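Local coordinates for protein laccase (Uncultured bacterium, PDB 4F7K) that probably oxidises phenolic and related substrates at the expense of molecular oxygen, as a laccase of the multicopper oxidase family, at residues A[72-77]-A[102-107]; A[60-65]-A[373-378]. All blocks are in the same frame, centred on the assembly; numbering follows the deposited sequence.

Interaction 1: residues A[72-77]-A[102-107]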
loop_
_atom_site.group_PDB
_atom_site.type_symbol
_atom_site.label_atom_id
_atom_site.label_comp_id
_atom_site.label_asym_id
_atom_site.label_seq_id
_atom_site.Cartn_x
_atom_site.Cartn_y
_atom_site.Cartn_z
ATOM N N GLY A 72 -9.660 -7.421 -9.876
ATOM C CA GLY A 72 -9.793 -8.393 -8.782
ATOM C C GLY A 72 -10.951 -8.140 -7.834
ATOM O O GLY A 72 -10.839 -8.380 -6.638
ATOM N N VAL A 73 -12.074 -7.669 -8.365
ATOM C CA VAL A 73 -13.263 -7.389 -7.565
ATOM C C VAL A 73 -14.376 -8.364 -7.949
ATOM O O VAL A 73 -15.081 -8.120 -8.914
ATOM C CB VAL A 73 -13.751 -5.905 -7.744
ATOM C CG1 VAL A 73 -14.953 -5.606 -6.828
ATOM C CG2 VAL A 73 -12.627 -4.942 -7.453
ATOM N N PRO A 74 -14.543 -9.472 -7.189
ATOM C CA PRO A 74 -15.623 -10.443 -7.460
ATOM C C PRO A 74 -17.016 -9.802 -7.534
ATOM O O PRO A 74 -17.322 -8.912 -6.745
ATOM C CB PRO A 74 -15.538 -11.390 -6.263
ATOM C CG PRO A 74 -14.082 -11.389 -5.937
ATOM C CD PRO A 74 -13.702 -9.922 -6.064
ATOM N N GLY A 75 -17.832 -10.238 -8.492
ATOM C CA GLY A 75 -19.181 -9.695 -8.685
ATOM C C GLY A 75 -19.228 -8.374 -9.447
ATOM O O GLY A 75 -20.308 -7.825 -9.693
ATOM N N MET A 76 -18.058 -7.850 -9.802
ATOM C CA MET A 76 -17.964 -6.604 -10.537
ATOM C C MET A 76 -17.008 -6.734 -11.716
ATOM O O MET A 76 -17.303 -6.292 -12.824
ATOM C CB MET A 76 -17.483 -5.486 -9.618
ATOM C CG MET A 76 -17.095 -4.218 -10.361
ATOM S SD MET A 76 -17.669 -2.748 -9.506
ATOM C CE MET A 76 -19.421 -3.030 -9.690
ATOM N N THR A 77 -15.851 -7.334 -11.469
ATOM C CA THR A 77 -14.813 -7.339 -12.479
ATOM C C THR A 77 -14.513 -8.777 -12.915
ATOM O O THR A 77 -13.984 -9.001 -14.005
ATOM C CB THR A 77 -13.578 -6.600 -11.928
ATOM O OG1 THR A 77 -13.082 -5.713 -12.923
ATOM C CG2 THR A 77 -12.503 -7.550 -11.441
ATOM N N HIS A 102 -3.246 -7.688 -2.710
ATOM C CA HIS A 102 -3.801 -8.328 -1.537
ATOM C C HIS A 102 -5.109 -9.017 -1.907
ATOM O O HIS A 102 -5.735 -8.658 -2.902
ATOM C CB HIS A 102 -3.957 -7.321 -0.374
ATOM C CG HIS A 102 -4.752 -6.109 -0.746
ATOM N ND1 HIS A 102 -6.120 -6.138 -0.903
ATOM C CD2 HIS A 102 -4.367 -4.849 -1.057
ATOM C CE1 HIS A 102 -6.552 -4.944 -1.258
ATOM N NE2 HIS A 102 -5.511 -4.140 -1.353
ATOM N N SER A 103 -5.528 -10.007 -1.137
ATOM C CA SER A 103 -6.839 -10.571 -1.379
ATOM C C SER A 103 -7.883 -9.440 -1.368
ATOM O O SER A 103 -7.762 -8.457 -0.627
ATOM C CB SER A 103 -7.192 -11.685 -0.384
ATOM O OG SER A 103 -7.814 -11.161 0.791
ATOM N N HIS A 104 -8.898 -9.596 -2.201
ATOM C CA HIS A 104 -9.927 -8.561 -2.391
ATOM C C HIS A 104 -10.699 -8.234 -1.117
ATOM O O HIS A 104 -11.270 -7.148 -1.006
ATOM C CB HIS A 104 -10.936 -9.018 -3.452
ATOM C CG HIS A 104 -11.988 -9.930 -2.908
ATOM N ND1 HIS A 104 -11.725 -11.248 -2.553
ATOM C CD2 HIS A 104 -13.284 -9.699 -2.587
ATOM C CE1 HIS A 104 -12.832 -11.796 -2.075
ATOM N NE2 HIS A 104 -13.792 -10.881 -2.097
ATOM N N ASN A 105 -10.760 -9.186 -0.180
ATOM C CA ASN A 105 -11.541 -9.009 1.032
ATOM C C ASN A 105 -10.693 -8.767 2.291
ATOM O O ASN A 105 -11.204 -8.838 3.418
ATOM C CB ASN A 105 -12.480 -10.210 1.241
ATOM C CG ASN A 105 -11.737 -11.514 1.407
ATOM O OD1 ASN A 105 -10.496 -11.567 1.370
ATOM N ND2 ASN A 105 -12.494 -12.585 1.564
ATOM N N ARG A 106 -9.420 -8.442 2.096
ATOM C CA ARG A 106 -8.486 -8.304 3.215
ATOM C C ARG A 106 -8.896 -7.307 4.333
ATOM O O ARG A 106 -8.586 -7.518 5.548
ATOM C CB ARG A 106 -7.068 -8.023 2.708
ATOM C CG ARG A 106 -6.041 -8.212 3.810
ATOM C CD ARG A 106 -4.590 -8.151 3.358
ATOM N NE ARG A 106 -3.745 -8.149 4.558
ATOM C CZ ARG A 106 -3.202 -7.041 5.052
ATOM N NH1 ARG A 106 -3.367 -5.887 4.397
ATOM N NH2 ARG A 106 -2.474 -7.071 6.174
ATOM N N SER A 107 -9.659 -6.290 3.950
ATOM C CA SER A 107 -10.044 -5.226 4.885
ATOM C C SER A 107 -11.131 -5.646 5.815
ATOM O O SER A 107 -11.354 -4.997 6.833
ATOM C CB SER A 107 -10.499 -3.984 4.136
ATOM O OG SER A 107 -9.379 -3.357 3.573
#

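Interaction 2: residues A[60-65]-A[373-378]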
loop_
_atom_site.group_PDB
_atom_site.type_symbol
_atom_site.label_atom_id
_atom_site.label_comp_id
_atom_site.label_asym_id
_atom_site.label_seq_id
_atom_site.Cartn_x
_atom_site.Cartn_y
_atom_site.Cartn_z
ATOM N N HIS A 60 -6.488 -8.190 -5.601
ATOM C CA HIS A 60 -6.499 -6.797 -6.044
ATOM C C HIS A 60 -5.059 -6.286 -6.145
ATOM O O HIS A 60 -4.251 -6.518 -5.264
ATOM C CB HIS A 60 -7.349 -5.913 -5.121
ATOM C CG HIS A 60 -7.342 -4.467 -5.498
ATOM N ND1 HIS A 60 -7.643 -4.032 -6.773
ATOM C CD2 HIS A 60 -7.082 -3.351 -4.773
ATOM C CE1 HIS A 60 -7.546 -2.714 -6.828
ATOM N NE2 HIS A 60 -7.222 -2.273 -5.625
ATOM N N TRP A 61 -4.739 -5.629 -7.247
ATOM C CA TRP A 61 -3.430 -5.044 -7.463
ATOM C C TRP A 61 -3.609 -3.571 -7.102
ATOM O O TRP A 61 -4.129 -2.788 -7.891
ATOM C CB TRP A 61 -2.945 -5.300 -8.917
ATOM C CG TRP A 61 -3.299 -6.683 -9.320
ATOM C CD1 TRP A 61 -4.462 -7.091 -9.907
ATOM C CD2 TRP A 61 -2.547 -7.882 -9.041
ATOM N NE1 TRP A 61 -4.463 -8.460 -10.062
ATOM C CE2 TRP A 61 -3.307 -8.971 -9.528
ATOM C CE3 TRP A 61 -1.288 -8.130 -8.471
ATOM C CZ2 TRP A 61 -2.868 -10.302 -9.425
ATOM C CZ3 TRP A 61 -0.833 -9.454 -8.391
ATOM C CH2 TRP A 61 -1.631 -10.522 -8.858
ATOM N N HIS A 62 -3.157 -3.223 -5.901
ATOM C CA HIS A 62 -3.492 -1.962 -5.231
ATOM C C HIS A 62 -2.725 -0.750 -5.780
ATOM O O HIS A 62 -1.518 -0.644 -5.594
ATOM C CB HIS A 62 -3.267 -2.119 -3.704
ATOM C CG HIS A 62 -3.924 -1.038 -2.898
ATOM N ND1 HIS A 62 -4.951 -1.291 -2.025
ATOM C CD2 HIS A 62 -3.732 0.307 -2.874
ATOM C CE1 HIS A 62 -5.364 -0.154 -1.482
ATOM N NE2 HIS A 62 -4.625 0.828 -1.965
ATOM N N GLY A 63 -3.414 0.139 -6.492
ATOM C CA GLY A 63 -2.770 1.275 -7.209
ATOM C C GLY A 63 -2.447 1.083 -8.690
ATOM O O GLY A 63 -1.947 1.999 -9.379
ATOM N N LEU A 64 -2.727 -0.097 -9.210
ATOM C CA LEU A 64 -2.420 -0.358 -10.608
ATOM C C LEU A 64 -3.514 0.279 -11.463
ATOM O O LEU A 64 -4.686 -0.040 -11.315
ATOM C CB LEU A 64 -2.293 -1.867 -10.872
ATOM C CG LEU A 64 -0.945 -2.593 -10.659
ATOM C CD1 LEU A 64 0.174 -1.983 -11.510
ATOM C CD2 LEU A 64 -0.497 -2.654 -9.201
ATOM N N ARG A 65 -3.111 1.200 -12.335
ATOM C CA ARG A 65 -3.983 1.806 -13.311
ATOM C C ARG A 65 -4.003 0.874 -14.508
ATOM O O ARG A 65 -3.343 1.153 -15.528
ATOM C CB ARG A 65 -3.413 3.158 -13.764
ATOM C CG ARG A 65 -3.338 4.252 -12.693
ATOM C CD ARG A 65 -2.194 5.195 -13.053
ATOM N NE ARG A 65 -2.683 6.442 -13.588
ATOM C CZ ARG A 65 -1.950 7.336 -14.244
ATOM N NH1 ARG A 65 -0.650 7.150 -14.497
ATOM N NH2 ARG A 65 -2.546 8.419 -14.673
ATOM N N ARG A 373 -2.610 10.544 -4.905
ATOM C CA ARG A 373 -2.665 9.347 -4.079
ATOM C C ARG A 373 -3.538 8.320 -4.781
ATOM O O ARG A 373 -4.241 8.661 -5.718
ATOM C CB ARG A 373 -3.355 9.697 -2.741
ATOM C CG ARG A 373 -2.518 10.470 -1.706
ATOM C CD ARG A 373 -1.757 9.430 -0.834
ATOM N NE ARG A 373 -1.047 10.071 0.249
ATOM C CZ ARG A 373 -0.056 9.542 0.948
ATOM N NH1 ARG A 373 0.406 8.303 0.709
ATOM N NH2 ARG A 373 0.477 10.297 1.908
ATOM N N ASP A 374 -3.526 7.070 -4.318
ATOM C CA ASP A 374 -4.572 6.153 -4.726
ATOM C C ASP A 374 -5.413 5.731 -3.499
ATOM O O ASP A 374 -6.453 5.077 -3.652
ATOM C CB ASP A 374 -4.024 4.959 -5.559
ATOM C CG ASP A 374 -2.983 4.125 -4.816
ATOM O OD1 ASP A 374 -3.206 3.815 -3.607
ATOM O OD2 ASP A 374 -1.936 3.762 -5.449
ATOM N N THR A 375 -4.982 6.164 -2.311
ATOM C CA THR A 375 -5.625 5.818 -1.059
ATOM C C THR A 375 -5.529 7.028 -0.166
ATOM O O THR A 375 -4.440 7.586 0.002
ATOM C CB THR A 375 -4.845 4.669 -0.336
ATOM O OG1 THR A 375 -4.655 3.569 -1.227
ATOM C CG2 THR A 375 -5.548 4.184 0.926
ATOM N N THR A 376 -6.637 7.405 0.449
ATOM C CA THR A 376 -6.627 8.545 1.317
ATOM C C THR A 376 -7.281 8.252 2.663
ATOM O O THR A 376 -7.748 7.141 2.896
ATOM C CB THR A 376 -7.223 9.782 0.633
ATOM O OG1 THR A 376 -7.015 10.909 1.473
ATOM C CG2 THR A 376 -8.703 9.609 0.302
ATOM N N LEU A 377 -7.241 9.216 3.569
ATOM C CA LEU A 377 -7.771 9.016 4.914
ATOM C C LEU A 377 -8.591 10.205 5.294
ATOM O O LEU A 377 -8.118 11.328 5.172
ATOM C CB LEU A 377 -6.667 8.826 5.974
ATOM C CG LEU A 377 -7.335 8.580 7.350
ATOM C CD1 LEU A 377 -7.362 7.106 7.729
ATOM C CD2 LEU A 377 -6.763 9.460 8.476
ATOM N N VAL A 378 -9.826 9.967 5.715
ATOM C CA VAL A 378 -10.683 11.056 6.175
ATOM C C VAL A 378 -11.009 10.850 7.635
ATOM O O VAL A 378 -11.761 9.941 8.002
ATOM C CB VAL A 378 -11.981 11.168 5.366
ATOM C CG1 VAL A 378 -12.815 12.371 5.843
ATOM C CG2 VAL A 378 -11.664 11.301 3.872
#

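Interaction 1: residues A[72-77]-A[102-107]
Pro-74 lays its ring over one face of the His-104 imidazole. Pro-74 CG stands 3.8 Å from the centroid of the His-104 ring, only 8° off the normal, so this is a CH-pi contact over the face. The neighbouring Pro-74 CD sits nearer the CG–CD2 side of the imidazole, 3.5 Å from His-104 CD2. The other face is taken by Asn-105 CB, which is offset toward the rim. The imidazole is therefore sandwiched between two aliphatic groups. The first torsion of His-104 (chi1 82°) tucks its CG between the backbone N and the carbonyl carbon, and this brings the ring against the proline. Gly-72 adds a backbone touch, with Gly-72 O 3.3 Å from His-104 CB. No hydrogen bond joins the two segments. His-102 and His-104 form the His-Ser-His motif, which supplies copper ligands in other laccases. It runs off the end of strand 97-103 into a type I turn, Ser-103 to Arg-106. With an alanine here in place of His-104, the ring between Pro-74 and Asn-105 is lost, and the proline would probably be left facing a gap. Bonds within 102-107 brace the turn. Ser-103 O accepts from His-102 ND1 at 2.9 Å and from Arg-106 N, and these donors approach from opposite faces of its carbonyl plane. Ser-103 OG gives a bond of 2.8 Å to Asn-105 OD1, nearly in line with the amide C=O. Within 72-77, Val-73 O accepts from both Met-76 N and Thr-77 N, which folds the proline loop back on itself.

Interaction 2: residues A[60-65]-A[373-378]
Thr-375 OG1 is held by two groups. Thr-375 OG1 accepts from His-62 NE2 at 2.8 Å, in a nearly straight bond (174°) that lies close to the imidazole plane. Thr-375 OG1 also donates to Asp-374 OD1 at 2.8 Å. The hydroxyl thus bridges ring and carboxylate. Its place comes from the first torsion of Thr-375 (chi1 -53°), which sets OG1 anti to the carbonyl carbon. Asp-374 OD1 also sits at the ring edge, 3.6 Å from His-62 CD2, with carboxylate and ring planes 65° apart. The second oxygen, Asp-374 OD2, forms a salt bridge with Arg-232 and rests 3.2 Å from Gly-63 CA. Gly-63 lets the carboxylate come this close to the backbone. On its far nitrogen, ND1, His-62 is bonded to His-102. Both ring nitrogens are therefore engaged by protein atoms, and their hydrogen-bond partners fix the rotation of the ring. All four touching residues are buried. His-62 and Gly-63 belong to the His-Trp-His-Gly motif, and the contact joins the first and last cupredoxin domains, the interface that houses the trinuclear copper site in laccases.

From the N terminus, the chain first passes residues 60-65, at the end of strand 59-62. It then enters the loop that holds 72-77. It returns through strand 97-103 to 102-107, where interaction 1 closes a loop of 24 intervening residues. Interaction 2 closes only at 373-378, after 307 intervening residues, so interaction 1 is nested inside it. Their centres lie 13 Å apart. Strands 59-62 and 97-103 are neighbours in one sheet, and His-102 O and His-60 N probably form a hydrogen bond between them. Interaction 1 stays within the first domain, while interaction 2 ties that sheet to strand 375-378 of the last domain.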